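Local coordinates for A223 penton protein C-terminal domain-containing protein (Sulfolobus turreted icosahedral virus 1, PDB 6BO3) that is a turret protein of the virus, built of two all-beta domains and probably part of the penton assembly at the capsid vertices, at residues N43-L48 with L87-V92; L49-Q54 with S111-K116; N91-E96 with H120-V125. The protein carries 1 engineered substitution. All coordinates share one frame; numbering follows the deposited sequence.

Contact 1 (N43-L48 with L87-V92); sequences NSFSGL and LKFYNV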
ATOM      1  N   ASN A  43      15.246 -23.362  11.100  1.00 34.71           N
ATOM      2  CA  ASN A  43      15.152 -22.002  10.593  1.00 33.70           C
ATOM      3  C   ASN A  43      13.918 -21.285  11.062  1.00 32.53           C
ATOM      4  O   ASN A  43      12.930 -21.903  11.461  1.00 33.41           O
ATOM      5  CB  ASN A  43      15.121 -22.005   9.066  1.00 33.40           C
ATOM      6  CG  ASN A  43      16.405 -22.508   8.451  1.00 36.48           C
ATOM      7  OD1 ASN A  43      17.494 -22.172   8.900  1.00 38.53           O
ATOM      8  ND2 ASN A  43      16.283 -23.313   7.397  1.00 36.54           N
ATOM      9  N   SER A  44      13.981 -19.963  10.964  1.00 30.42           N
ATOM     10  CA  SER A  44      12.866 -19.098  11.267  1.00 27.64           C
ATOM     11  C   SER A  44      12.642 -18.154  10.087  1.00 25.67           C
ATOM     12  O   SER A  44      13.591 -17.825   9.411  1.00 28.02           O
ATOM     13  CB  SER A  44      13.191 -18.294  12.507  1.00 30.91           C
ATOM     14  OG  SER A  44      12.007 -17.770  13.042  1.00 35.05           O
ATOM     15  N   PHE A  45      11.403 -17.728   9.851  1.00 24.14           N
ATOM     16  CA  PHE A  45      11.085 -16.809   8.742  1.00 23.70           C
ATOM     17  C   PHE A  45      10.433 -15.546   9.280  1.00 22.32           C
ATOM     18  O   PHE A  45       9.551 -15.623  10.119  1.00 24.95           O
ATOM     19  CB  PHE A  45      10.138 -17.453   7.724  1.00 25.65           C
ATOM     20  CG  PHE A  45       9.830 -16.565   6.541  1.00 25.23           C
ATOM     21  CD1 PHE A  45       8.562 -16.018   6.362  1.00 27.50           C
ATOM     22  CD2 PHE A  45      10.825 -16.239   5.620  1.00 29.78           C
ATOM     23  CE1 PHE A  45       8.292 -15.180   5.276  1.00 26.26           C
ATOM     24  CE2 PHE A  45      10.557 -15.399   4.536  1.00 27.95           C
ATOM     25  CZ  PHE A  45       9.286 -14.885   4.360  1.00 25.06           C
ATOM     26  N   SER A  46      10.866 -14.405   8.771  1.00 25.61           N
ATOM     27  CA  SER A  46      10.297 -13.099   9.085  1.00 23.48           C
ATOM     28  C   SER A  46      10.067 -12.429   7.745  1.00 23.11           C
ATOM     29  O   SER A  46      10.982 -12.420   6.925  1.00 26.54           O
ATOM     30  CB  SER A  46      11.301 -12.266   9.884  1.00 24.51           C
ATOM     31  OG  SER A  46      11.547 -12.841  11.148  1.00 24.65           O
ATOM     32  N   GLY A  47       8.872 -11.890   7.513  1.00 22.20           N
ATOM     33  CA  GLY A  47       8.531 -11.296   6.205  1.00 22.49           C
ATOM     34  C   GLY A  47       7.047 -11.366   5.932  1.00 24.46           C
ATOM     35  O   GLY A  47       6.232 -11.243   6.852  1.00 25.72           O
ATOM     36  N   LEU A  48       6.690 -11.581   4.665  1.00 24.87           N
ATOM     37  CA  LEU A  48       5.332 -11.385   4.199  1.00 24.11           C
ATOM     38  C   LEU A  48       5.008 -12.401   3.116  1.00 23.53           C
ATOM     39  O   LEU A  48       5.866 -12.759   2.309  1.00 25.70           O
ATOM     40  CB  LEU A  48       5.134  -9.971   3.597  1.00 26.71           C
ATOM     41  CG  LEU A  48       5.478  -8.668   4.350  1.00 29.34           C
ATOM     42  CD1 LEU A  48       5.518  -7.473   3.395  1.00 29.82           C
ATOM     43  CD2 LEU A  48       4.488  -8.412   5.460  1.00 33.55           C
ATOM     44  N   LEU A  87      -0.220 -11.996   4.925  1.00 26.61           N
ATOM     45  CA  LEU A  87       0.177 -12.771   6.097  1.00 22.93           C
ATOM     46  C   LEU A  87       1.610 -12.350   6.500  1.00 22.41           C
ATOM     47  O   LEU A  87       2.602 -12.502   5.753  1.00 24.56           O
ATOM     48  CB  LEU A  87       0.034 -14.275   5.834  1.00 22.80           C
ATOM     49  CG  LEU A  87       0.506 -15.247   6.923  1.00 22.17           C
ATOM     50  CD1 LEU A  87      -0.353 -15.103   8.154  1.00 20.88           C
ATOM     51  CD2 LEU A  87       0.459 -16.688   6.458  1.00 22.42           C
ATOM     52  N   LYS A  88       1.685 -11.744   7.675  1.00 22.03           N
ATOM     53  CA  LYS A  88       2.925 -11.217   8.203  1.00 21.72           C
ATOM     54  C   LYS A  88       3.498 -12.237   9.196  1.00 24.13           C
ATOM     55  O   LYS A  88       2.762 -12.832   9.999  1.00 26.43           O
ATOM     56  CB  LYS A  88       2.730  -9.852   8.883  1.00 26.28           C
ATOM     57  CG  LYS A  88       2.136  -8.721   8.033  1.00 29.22           C
ATOM     58  CD  LYS A  88       2.080  -7.415   8.826  1.00 34.26           C
ATOM     59  CE  LYS A  88       1.290  -6.324   8.122  1.00 36.40           C
ATOM     60  NZ  LYS A  88       1.663  -4.950   8.589  1.00 34.97           N
ATOM     61  N   PHE A  89       4.805 -12.447   9.080  1.00 24.18           N
ATOM     62  CA  PHE A  89       5.565 -13.363   9.907  1.00 23.74           C
ATOM     63  C   PHE A  89       6.608 -12.577  10.670  1.00 23.91           C
ATOM     64  O   PHE A  89       7.324 -11.725  10.098  1.00 22.55           O
ATOM     65  CB  PHE A  89       6.318 -14.402   9.051  1.00 21.67           C
ATOM     66  CG  PHE A  89       5.435 -15.240   8.159  1.00 21.66           C
ATOM     67  CD1 PHE A  89       5.170 -16.569   8.459  1.00 22.63           C
ATOM     68  CD2 PHE A  89       4.929 -14.719   6.984  1.00 25.35           C
ATOM     69  CE1 PHE A  89       4.386 -17.349   7.621  1.00 24.49           C
ATOM     70  CE2 PHE A  89       4.127 -15.486   6.146  1.00 24.32           C
ATOM     71  CZ  PHE A  89       3.867 -16.813   6.462  1.00 24.72           C
ATOM     72  N   TYR A  90       6.733 -12.889  11.954  1.00 25.59           N
ATOM     73  CA  TYR A  90       7.908 -12.476  12.705  1.00 25.38           C
ATOM     74  C   TYR A  90       8.510 -13.652  13.476  1.00 24.64           C
ATOM     75  O   TYR A  90       7.895 -14.164  14.426  1.00 25.35           O
ATOM     76  CB  TYR A  90       7.628 -11.308  13.676  1.00 27.62           C
ATOM     77  CG  TYR A  90       8.894 -10.926  14.413  1.00 27.89           C
ATOM     78  CD1 TYR A  90       9.034 -11.146  15.786  1.00 31.15           C
ATOM     79  CD2 TYR A  90       9.990 -10.410  13.722  1.00 27.37           C
ATOM     80  CE1 TYR A  90      10.213 -10.831  16.446  1.00 31.62           C
ATOM     81  CE2 TYR A  90      11.168 -10.098  14.367  1.00 26.59           C
ATOM     82  CZ  TYR A  90      11.277 -10.308  15.731  1.00 30.61           C
ATOM     83  OH  TYR A  90      12.443  -9.993  16.371  1.00 30.23           O
ATOM     84  N   ASN A  91       9.722 -14.034  13.082  1.00 24.23           N
ATOM     85  CA  ASN A  91      10.536 -15.054  13.766  1.00 25.75           C
ATOM     86  C   ASN A  91       9.737 -16.364  13.890  1.00 25.85           C
ATOM     87  O   ASN A  91       9.685 -16.968  14.951  1.00 25.54           O
ATOM     88  CB  ASN A  91      11.053 -14.532  15.135  1.00 26.75           C
ATOM     89  CG  ASN A  91      12.088 -15.469  15.800  1.00 29.16           C
ATOM     90  OD1 ASN A  91      13.069 -15.871  15.186  1.00 29.80           O
ATOM     91  ND2 ASN A  91      11.870 -15.796  17.073  1.00 33.25           N
ATOM     92  N   VAL A  92       9.124 -16.812  12.790  1.00 23.35           N
ATOM     93  CA  VAL A  92       8.218 -17.969  12.858  1.00 24.47           C
ATOM     94  C   VAL A  92       9.019 -19.221  12.459  1.00 25.23           C
ATOM     95  O   VAL A  92       9.561 -19.273  11.351  1.00 26.65           O
ATOM     96  CB  VAL A  92       6.969 -17.776  11.942  1.00 23.23           C
ATOM     97  CG1 VAL A  92       6.013 -18.948  12.042  1.00 25.70           C
ATOM     98  CG2 VAL A  92       6.217 -16.468  12.267  1.00 24.33           C
TER

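Contact 2 (L49-Q54 with S111-K116); sequences LINEGQ and SNVKLK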
ATOM      1  N   LEU A  49       3.780 -12.881   3.149  1.00 24.11           N
ATOM      2  CA  LEU A  49       3.169 -13.636   2.069  1.00 25.29           C
ATOM      3  C   LEU A  49       1.940 -12.831   1.672  1.00 25.41           C
ATOM      4  O   LEU A  49       1.028 -12.657   2.465  1.00 25.30           O
ATOM      5  CB  LEU A  49       2.766 -15.024   2.526  1.00 26.02           C
ATOM      6  CG  LEU A  49       2.153 -15.962   1.475  1.00 27.19           C
ATOM      7  CD1 LEU A  49       2.253 -17.388   2.001  1.00 28.22           C
ATOM      8  CD2 LEU A  49       0.710 -15.619   1.149  1.00 27.75           C
ATOM      9  N   ILE A  50       1.924 -12.394   0.422  1.00 26.27           N
ATOM     10  CA  ILE A  50       0.957 -11.440  -0.092  1.00 26.19           C
ATOM     11  C   ILE A  50       0.089 -12.092  -1.140  1.00 25.78           C
ATOM     12  O   ILE A  50       0.597 -12.602  -2.142  1.00 30.54           O
ATOM     13  CB  ILE A  50       1.726 -10.273  -0.730  1.00 28.17           C
ATOM     14  CG1 ILE A  50       2.678  -9.676   0.316  1.00 28.53           C
ATOM     15  CG2 ILE A  50       0.766  -9.229  -1.269  1.00 29.45           C
ATOM     16  CD1 ILE A  50       3.868  -8.914  -0.223  1.00 30.55           C
ATOM     17  N   ASN A  51      -1.218 -12.065  -0.910  1.00 26.54           N
ATOM     18  CA  ASN A  51      -2.181 -12.634  -1.835  1.00 27.43           C
ATOM     19  C   ASN A  51      -2.665 -11.540  -2.775  1.00 30.58           C
ATOM     20  O   ASN A  51      -3.767 -11.041  -2.613  1.00 31.68           O
ATOM     21  CB  ASN A  51      -3.359 -13.248  -1.077  1.00 25.28           C
ATOM     22  CG  ASN A  51      -4.297 -14.000  -1.993  1.00 28.84           C
ATOM     23  OD1 ASN A  51      -3.902 -14.400  -3.105  1.00 29.61           O
ATOM     24  ND2 ASN A  51      -5.529 -14.218  -1.544  1.00 31.76           N
ATOM     25  N   GLU A  52      -1.830 -11.188  -3.753  1.00 32.32           N
ATOM     26  CA  GLU A  52      -2.085 -10.054  -4.645  1.00 35.27           C
ATOM     27  C   GLU A  52      -2.978 -10.462  -5.807  1.00 36.22           C
ATOM     28  O   GLU A  52      -2.504 -10.834  -6.887  1.00 36.51           O
ATOM     29  CB  GLU A  52      -0.765  -9.495  -5.165  1.00 37.59           C
ATOM     30  CG  GLU A  52      -0.879  -8.258  -6.042  1.00 42.04           C
ATOM     31  CD  GLU A  52       0.477  -7.815  -6.528  1.00 47.90           C
ATOM     32  OE1 GLU A  52       0.978  -6.784  -6.036  1.00 52.48           O
ATOM     33  OE2 GLU A  52       1.053  -8.525  -7.377  1.00 51.50           O
ATOM     34  N   GLY A  53      -4.280 -10.387  -5.567  1.00 32.41           N
ATOM     35  CA  GLY A  53      -5.265 -10.734  -6.563  1.00 35.30           C
ATOM     36  C   GLY A  53      -6.512 -11.271  -5.915  1.00 35.69           C
ATOM     37  O   GLY A  53      -6.717 -11.115  -4.692  1.00 37.24           O
ATOM     38  N   GLN A  54      -7.302 -11.961  -6.729  1.00 37.15           N
ATOM     39  CA  GLN A  54      -8.699 -12.269  -6.421  1.00 38.72           C
ATOM     40  C   GLN A  54      -8.958 -13.700  -5.952  1.00 35.07           C
ATOM     41  O   GLN A  54     -10.095 -14.028  -5.627  1.00 37.59           O
ATOM     42  CB  GLN A  54      -9.569 -11.998  -7.656  1.00 42.89           C
ATOM     43  CG  GLN A  54      -9.649 -10.534  -8.054  1.00 45.41           C
ATOM     44  CD  GLN A  54      -8.332  -9.992  -8.597  1.00 47.01           C
ATOM     45  OE1 GLN A  54      -7.696 -10.614  -9.457  1.00 52.89           O
ATOM     46  NE2 GLN A  54      -7.917  -8.829  -8.098  1.00 46.52           N
ATOM     47  N   SER A 111      -4.463 -15.154  -8.397  1.00 33.80           N
ATOM     48  CA  SER A 111      -3.634 -14.223  -7.656  1.00 34.10           C
ATOM     49  C   SER A 111      -2.167 -14.370  -8.011  1.00 32.90           C
ATOM     50  O   SER A 111      -1.711 -15.420  -8.476  1.00 35.18           O
ATOM     51  CB  SER A 111      -3.813 -14.409  -6.147  1.00 33.25           C
ATOM     52  OG  SER A 111      -5.101 -14.005  -5.735  1.00 31.59           O
ATOM     53  N   ASN A 112      -1.440 -13.284  -7.813  1.00 31.73           N
ATOM     54  CA  ASN A 112      -0.003 -13.325  -7.794  1.00 33.61           C
ATOM     55  C   ASN A 112       0.382 -13.403  -6.321  1.00 32.84           C
ATOM     56  O   ASN A 112       0.183 -12.456  -5.563  1.00 32.77           O
ATOM     57  CB  ASN A 112       0.589 -12.079  -8.434  1.00 36.81           C
ATOM     58  CG  ASN A 112       2.102 -12.090  -8.423  1.00 39.29           C
ATOM     59  OD1 ASN A 112       2.722 -13.154  -8.386  1.00 44.69           O
ATOM     60  ND2 ASN A 112       2.704 -10.909  -8.441  1.00 41.51           N
ATOM     61  N   VAL A 113       0.901 -14.548  -5.918  1.00 30.74           N
ATOM     62  CA  VAL A 113       1.245 -14.777  -4.529  1.00 26.43           C
ATOM     63  C   VAL A 113       2.734 -14.478  -4.303  1.00 27.03           C
ATOM     64  O   VAL A 113       3.608 -15.082  -4.956  1.00 27.12           O
ATOM     65  CB  VAL A 113       0.844 -16.208  -4.133  1.00 25.42           C
ATOM     66  CG1 VAL A 113       1.326 -16.530  -2.732  1.00 26.42           C
ATOM     67  CG2 VAL A 113      -0.663 -16.364  -4.223  1.00 27.74           C
ATOM     68  N   LYS A 114       3.015 -13.496  -3.435  1.00 25.09           N
ATOM     69  CA  LYS A 114       4.380 -13.037  -3.196  1.00 26.90           C
ATOM     70  C   LYS A 114       4.859 -13.392  -1.798  1.00 26.42           C
ATOM     71  O   LYS A 114       4.175 -13.104  -0.795  1.00 29.68           O
ATOM     72  CB  LYS A 114       4.529 -11.524  -3.384  1.00 29.58           C
ATOM     73  CG  LYS A 114       3.940 -10.941  -4.649  1.00 34.70           C
ATOM     74  CD  LYS A 114       3.640  -9.462  -4.429  1.00 39.58           C
ATOM     75  CE  LYS A 114       4.126  -8.586  -5.560  1.00 47.14           C
ATOM     76  NZ  LYS A 114       4.419  -7.221  -5.043  1.00 48.79           N
ATOM     77  N   LEU A 115       6.039 -14.012  -1.762  1.00 27.29           N
ATOM     78  CA  LEU A 115       6.758 -14.353  -0.541  1.00 27.26           C
ATOM     79  C   LEU A 115       8.064 -13.554  -0.497  1.00 27.28           C
ATOM     80  O   LEU A 115       8.945 -13.671  -1.377  1.00 28.08           O
ATOM     81  CB  LEU A 115       7.043 -15.854  -0.468  1.00 26.05           C
ATOM     82  CG  LEU A 115       7.579 -16.336   0.874  1.00 25.42           C
ATOM     83  CD1 LEU A 115       6.498 -16.132   1.913  1.00 24.11           C
ATOM     84  CD2 LEU A 115       8.022 -17.795   0.793  1.00 26.09           C
ATOM     85  N   LYS A 116       8.165 -12.713   0.528  1.00 24.40           N
ATOM     86  CA  LYS A 116       9.289 -11.817   0.691  1.00 23.90           C
ATOM     87  C   LYS A 116       9.700 -11.804   2.157  1.00 25.16           C
ATOM     88  O   LYS A 116       8.853 -11.609   3.034  1.00 25.95           O
ATOM     89  CB  LYS A 116       8.918 -10.371   0.327  1.00 27.64           C
ATOM     90  CG  LYS A 116       8.409 -10.118  -1.065  1.00 32.62           C
ATOM     91  CD  LYS A 116       8.197  -8.626  -1.222  1.00 37.32           C
ATOM     92  CE  LYS A 116       7.623  -8.270  -2.574  1.00 44.07           C
ATOM     93  NZ  LYS A 116       8.238  -7.014  -3.065  1.00 52.24           N
TER

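Contact 3 (N91-E96 with H120-V125); sequences NVPIAE and HPLFEV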
ATOM      1  N   ASN A  91       9.722 -14.034  13.082  1.00 24.23           N
ATOM      2  CA  ASN A  91      10.536 -15.054  13.766  1.00 25.75           C
ATOM      3  C   ASN A  91       9.737 -16.364  13.890  1.00 25.85           C
ATOM      4  O   ASN A  91       9.685 -16.968  14.951  1.00 25.54           O
ATOM      5  CB  ASN A  91      11.053 -14.532  15.135  1.00 26.75           C
ATOM      6  CG  ASN A  91      12.088 -15.469  15.800  1.00 29.16           C
ATOM      7  OD1 ASN A  91      13.069 -15.871  15.186  1.00 29.80           O
ATOM      8  ND2 ASN A  91      11.870 -15.796  17.073  1.00 33.25           N
ATOM      9  N   VAL A  92       9.124 -16.812  12.790  1.00 23.35           N
ATOM     10  CA  VAL A  92       8.218 -17.969  12.858  1.00 24.47           C
ATOM     11  C   VAL A  92       9.019 -19.221  12.459  1.00 25.23           C
ATOM     12  O   VAL A  92       9.561 -19.273  11.351  1.00 26.65           O
ATOM     13  CB  VAL A  92       6.969 -17.776  11.942  1.00 23.23           C
ATOM     14  CG1 VAL A  92       6.013 -18.948  12.042  1.00 25.70           C
ATOM     15  CG2 VAL A  92       6.217 -16.468  12.267  1.00 24.33           C
ATOM     16  N   PRO A  93       9.112 -20.222  13.358  1.00 31.00           N
ATOM     17  CA  PRO A  93       9.844 -21.436  13.021  1.00 31.39           C
ATOM     18  C   PRO A  93       8.977 -22.281  12.096  1.00 33.74           C
ATOM     19  O   PRO A  93       7.944 -22.803  12.502  1.00 37.16           O
ATOM     20  CB  PRO A  93      10.076 -22.107  14.378  1.00 34.29           C
ATOM     21  CG  PRO A  93       8.968 -21.620  15.252  1.00 35.98           C
ATOM     22  CD  PRO A  93       8.414 -20.351  14.652  1.00 34.47           C
ATOM     23  N   ILE A  94       9.374 -22.338  10.835  1.00 34.22           N
ATOM     24  CA  ILE A  94       8.605 -23.009   9.799  1.00 35.82           C
ATOM     25  C   ILE A  94       9.643 -23.763   9.012  1.00 35.03           C
ATOM     26  O   ILE A  94      10.718 -23.221   8.779  1.00 30.48           O
ATOM     27  CB  ILE A  94       7.950 -22.011   8.816  1.00 38.89           C
ATOM     28  CG1 ILE A  94       6.949 -21.104   9.512  1.00 41.77           C
ATOM     29  CG2 ILE A  94       7.263 -22.753   7.676  1.00 39.07           C
ATOM     30  CD1 ILE A  94       6.478 -19.959   8.641  1.00 42.42           C
ATOM     31  N   ALA A  95       9.331 -24.998   8.626  1.00 33.45           N
ATOM     32  CA  ALA A  95      10.158 -25.737   7.675  1.00 34.09           C
ATOM     33  C   ALA A  95       9.634 -25.659   6.236  1.00 30.60           C
ATOM     34  O   ALA A  95      10.413 -25.796   5.308  1.00 32.85           O
ATOM     35  CB  ALA A  95      10.291 -27.184   8.103  1.00 35.28           C
ATOM     36  N   GLU A  96       8.329 -25.476   6.066  1.00 31.59           N
ATOM     37  CA  GLU A  96       7.698 -25.409   4.738  1.00 32.57           C
ATOM     38  C   GLU A  96       6.438 -24.554   4.805  1.00 29.92           C
ATOM     39  O   GLU A  96       5.713 -24.611   5.807  1.00 29.97           O
ATOM     40  CB  GLU A  96       7.372 -26.813   4.187  1.00 36.50           C
ATOM     41  CG  GLU A  96       6.784 -26.788   2.780  1.00 38.15           C
ATOM     42  CD  GLU A  96       6.493 -28.157   2.176  1.00 46.68           C
ATOM     43  OE1 GLU A  96       6.296 -28.207   0.943  1.00 52.33           O
ATOM     44  OE2 GLU A  96       6.444 -29.175   2.905  1.00 46.48           O
ATOM     45  N   HIS A 120      16.324 -17.033   8.888  1.00 28.63           N
ATOM     46  CA  HIS A 120      17.408 -16.874   9.837  1.00 28.09           C
ATOM     47  C   HIS A 120      17.244 -17.878  10.973  1.00 28.00           C
ATOM     48  O   HIS A 120      16.263 -18.599  11.013  1.00 29.02           O
ATOM     49  CB  HIS A 120      17.437 -15.424  10.361  1.00 27.41           C
ATOM     50  CG  HIS A 120      16.115 -14.926  10.832  1.00 26.82           C
ATOM     51  ND1 HIS A 120      15.540 -15.349  12.010  1.00 28.25           N
ATOM     52  CD2 HIS A 120      15.248 -14.040  10.283  1.00 29.62           C
ATOM     53  CE1 HIS A 120      14.384 -14.731  12.176  1.00 29.85           C
ATOM     54  NE2 HIS A 120      14.177 -13.942  11.133  1.00 31.14           N
ATOM     55  N   PRO A 121      18.201 -17.932  11.910  1.00 31.01           N
ATOM     56  CA  PRO A 121      17.933 -18.888  12.989  1.00 33.41           C
ATOM     57  C   PRO A 121      16.768 -18.412  13.861  1.00 31.99           C
ATOM     58  O   PRO A 121      16.429 -17.232  13.833  1.00 31.08           O
ATOM     59  CB  PRO A 121      19.244 -18.934  13.780  1.00 36.91           C
ATOM     60  CG  PRO A 121      20.035 -17.745  13.358  1.00 39.19           C
ATOM     61  CD  PRO A 121      19.508 -17.268  12.037  1.00 35.33           C
ATOM     62  N   LEU A 122      16.154 -19.321  14.608  1.00 32.04           N
ATOM     63  CA  LEU A 122      15.142 -18.944  15.597  1.00 32.77           C
ATOM     64  C   LEU A 122      15.733 -18.055  16.686  1.00 34.43           C
ATOM     65  O   LEU A 122      16.562 -18.484  17.471  1.00 38.31           O
ATOM     66  CB  LEU A 122      14.512 -20.189  16.250  1.00 34.42           C
ATOM     67  CG  LEU A 122      13.381 -19.909  17.247  1.00 33.44           C
ATOM     68  CD1 LEU A 122      12.229 -19.176  16.564  1.00 29.62           C
ATOM     69  CD2 LEU A 122      12.867 -21.173  17.918  1.00 35.93           C
ATOM     70  N   PHE A 123      15.282 -16.811  16.739  1.00 31.76           N
ATOM     71  CA  PHE A 123      15.756 -15.884  17.741  1.00 33.00           C
ATOM     72  C   PHE A 123      15.038 -16.073  19.071  1.00 34.33           C
ATOM     73  O   PHE A 123      13.909 -16.520  19.095  1.00 32.06           O
ATOM     74  CB  PHE A 123      15.580 -14.466  17.217  1.00 31.87           C
ATOM     75  CG  PHE A 123      16.486 -14.135  16.065  1.00 32.66           C
ATOM     76  CD1 PHE A 123      17.768 -14.670  15.984  1.00 34.56           C
ATOM     77  CD2 PHE A 123      16.071 -13.253  15.076  1.00 35.44           C
ATOM     78  CE1 PHE A 123      18.609 -14.349  14.940  1.00 34.81           C
ATOM     79  CE2 PHE A 123      16.912 -12.925  14.024  1.00 35.89           C
ATOM     80  CZ  PHE A 123      18.180 -13.477  13.956  1.00 36.82           C
ATOM     81  N   GLU A 124      15.692 -15.733  20.178  1.00 39.16           N
ATOM     82  CA  GLU A 124      15.043 -15.821  21.494  1.00 42.15           C
ATOM     83  C   GLU A 124      14.120 -14.616  21.730  1.00 44.94           C
ATOM     84  O   GLU A 124      14.274 -13.851  22.682  1.00 49.96           O
ATOM     85  CB  GLU A 124      16.073 -16.046  22.623  1.00 46.98           C
ATOM     86  CG  GLU A 124      16.388 -17.528  22.812  1.00 52.26           C
ATOM     87  CD  GLU A 124      17.627 -17.796  23.645  1.00 57.39           C
ATOM     88  OE1 GLU A 124      17.761 -17.209  24.742  1.00 60.82           O
ATOM     89  OE2 GLU A 124      18.460 -18.619  23.206  1.00 58.57           O
ATOM     90  N   VAL A 125      13.155 -14.464  20.825  1.00 44.56           N
ATOM     91  CA  VAL A 125      12.089 -13.470  20.948  1.00 45.48           C
ATOM     92  C   VAL A 125      10.796 -14.154  20.510  1.00 42.57           C
ATOM     93  O   VAL A 125      10.864 -15.223  19.908  1.00 37.74           O
ATOM     94  CB  VAL A 125      12.365 -12.218  20.093  1.00 43.53           C
ATOM     95  CG1 VAL A 125      13.676 -11.570  20.524  1.00 49.89           C
ATOM     96  CG2 VAL A 125      12.384 -12.544  18.601  1.00 40.81           C
TER

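Contact 1 (N43-L48 with L87-V92)
Phe-45 and Phe-89 meet in a T-shaped pair across two antiparallel strands. The edge of Phe-45 points at the face of Phe-89, with ring centroids 5.3 Å apart and planes at 73°. Phe-45 CD1 lies 3.7 Å from Phe-89 CG. The two rings start from different rotamers. CG of Phe-45 is anti to its backbone N (chi1 -178°), whereas CG of Phe-89 lies beside its N (chi1 -58°). This turns one edge onto the other's face. Gly-47 O sits at the rim of the Phe-89 ring, in its plane. Two backbone pairs hold the register. Phe-45 pairs with Val-92 and Gly-47 with Phe-89, each through two hydrogen bonds. Between them the register slips by one at a G1 beta bulge. Asn-91 and Val-92 both face Phe-45, and Asn-91 has a left-handed backbone. The hydroxyl of Ser-46 fills in at the bulge. Its OG accepts Asn-91 N at 2.9 Å.

The sheet's other face is more open to solvent. It has one close touch, Leu-48 CD2 on Lys-88 CG at 3.5 Å. The lysine chain then runs on, extended, away from Leu-48. Its NZ makes a long, weak ion pair with Glu-132. Tyr-90 is the exposed side chain at the chain's corner. Its CD2 approaches Ser-46 OG, and its side chain touches Val-125.

The contact lies inside a five-stranded antiparallel sheet. Strand 111-120 flanks 44-53, and strand 128-133 flanks 85-93. Phe-89 also packs on Leu-61 of strand 57-62, which belongs to the facing four-stranded sheet.

Contact 2 (L49-Q54 with S111-K116)
Ile-50 and Lys-114 form a hydrogen-bonded pair of an antiparallel beta ladder, part of the five-stranded sheet of a beta sandwich. Ile-50 N reaches Lys-114 O at 2.7 Å, and Lys-114 N returns to Ile-50 O. Glu-52 and Asn-112 make the next such pair. On this face the two side chains run side by side. Asn-112 ND2 gives a hydrogen to Glu-52 OE2 at 3.1 Å, nearly along the C-O axis of that oxygen. Glu-52 CG is anti to the backbone N (chi1 -177°), and the extended chain crosses the end of Lys-114. Lys-114 NZ is 3.6 Å from Glu-52 OE1, a long salt bridge.

The opposite face is apolar at one end. Leu-49 CD2 meets Val-113 CG1 at 4.0 Å, and Leu-49 CB meets Leu-115 CD1 at 3.9 Å. Ile-57, Val-59, Ile-97 and Val-99 of the facing sheet cover Leu-49.

The second shell fixes the polar groups. Asn-112 ND2 also bonds Glu-25 of strand 20-28, so the amide lies between two carboxylates. Asn-51 ND2 bonds Ala-55 O. Ser-111 OG pairs with Ala-55 N and, lying beside its own backbone N (chi1 -69°), is 2.9 Å from Asn-51 OD1, a weak and unsettled bond.

Contact 3 (N91-E96 with H120-V125)
The G1 bulge that ends the straight run of strand 85-93 presents Asn-91 to the loop between strands 111-120 and 128-133. Asn-91 carries nearly all of the contact. Its amide acts at both ends on the backbone of this loop. OD1 accepts Phe-123 N at 2.9 Å, in a nearly straight bond (166° at the hydrogen). ND2 donates to Phe-123 O at 3.0 Å. One residue is therefore gripped through both its N-H and its carbonyl. ND2 also reaches Val-125 O, but this bond is weak. An inverse gamma turn centred on Glu-124 carries the loop from the one carbonyl to the other.

Side chains close in around the amide. Leu-122 CD1 comes within 3.4 Å of ND2, and Val-125 CG2 is 3.6 Å from the same nitrogen. Leu-122 CD1 also touches Pro-93 CB at 4.2 Å. His-120 turns its CE1 edge to Asn-91 OD1, with the ring nearly coplanar with the amide (12° between planes). Its chi1 of 50° sets the ring between its own backbone N and carbonyl carbon. There ND1 donates to Pro-121 O in the ring plane at 2.8 Å, while NE2 bonds Ser-46 OG. These two bonds fix the rotation of the imidazole. Phe-123 CE2 lies over one face of it.

Asn-91 is buried, and its amide is met chiefly by main-chain partners, so its two ends can hardly be interchanged. The polar group probably fixes the course of a loop that has no regular secondary structure of its own.

Contacts 1 and 2 use successive lengths of strand 44-53, paired with 85-93 in contact 1 and with 111-120 in contact 2. Their centres are about 15 Å apart. Leu-48 N to Lys-116 O (2.7 Å) and Leu-87 N to Leu-49 O (2.8 Å) tie them together, both probable hydrogen bonds. Contact 3 sits at the far end, its centre about 7 Å from that of contact 1. The two share Asn-91 and Val-92, and Ser-44 N lies 2.7 Å from His-120 O. Contacts 2 and 3 have centres about 22 Å apart and are joined through strand 111-120, which runs on into the loop of contact 3.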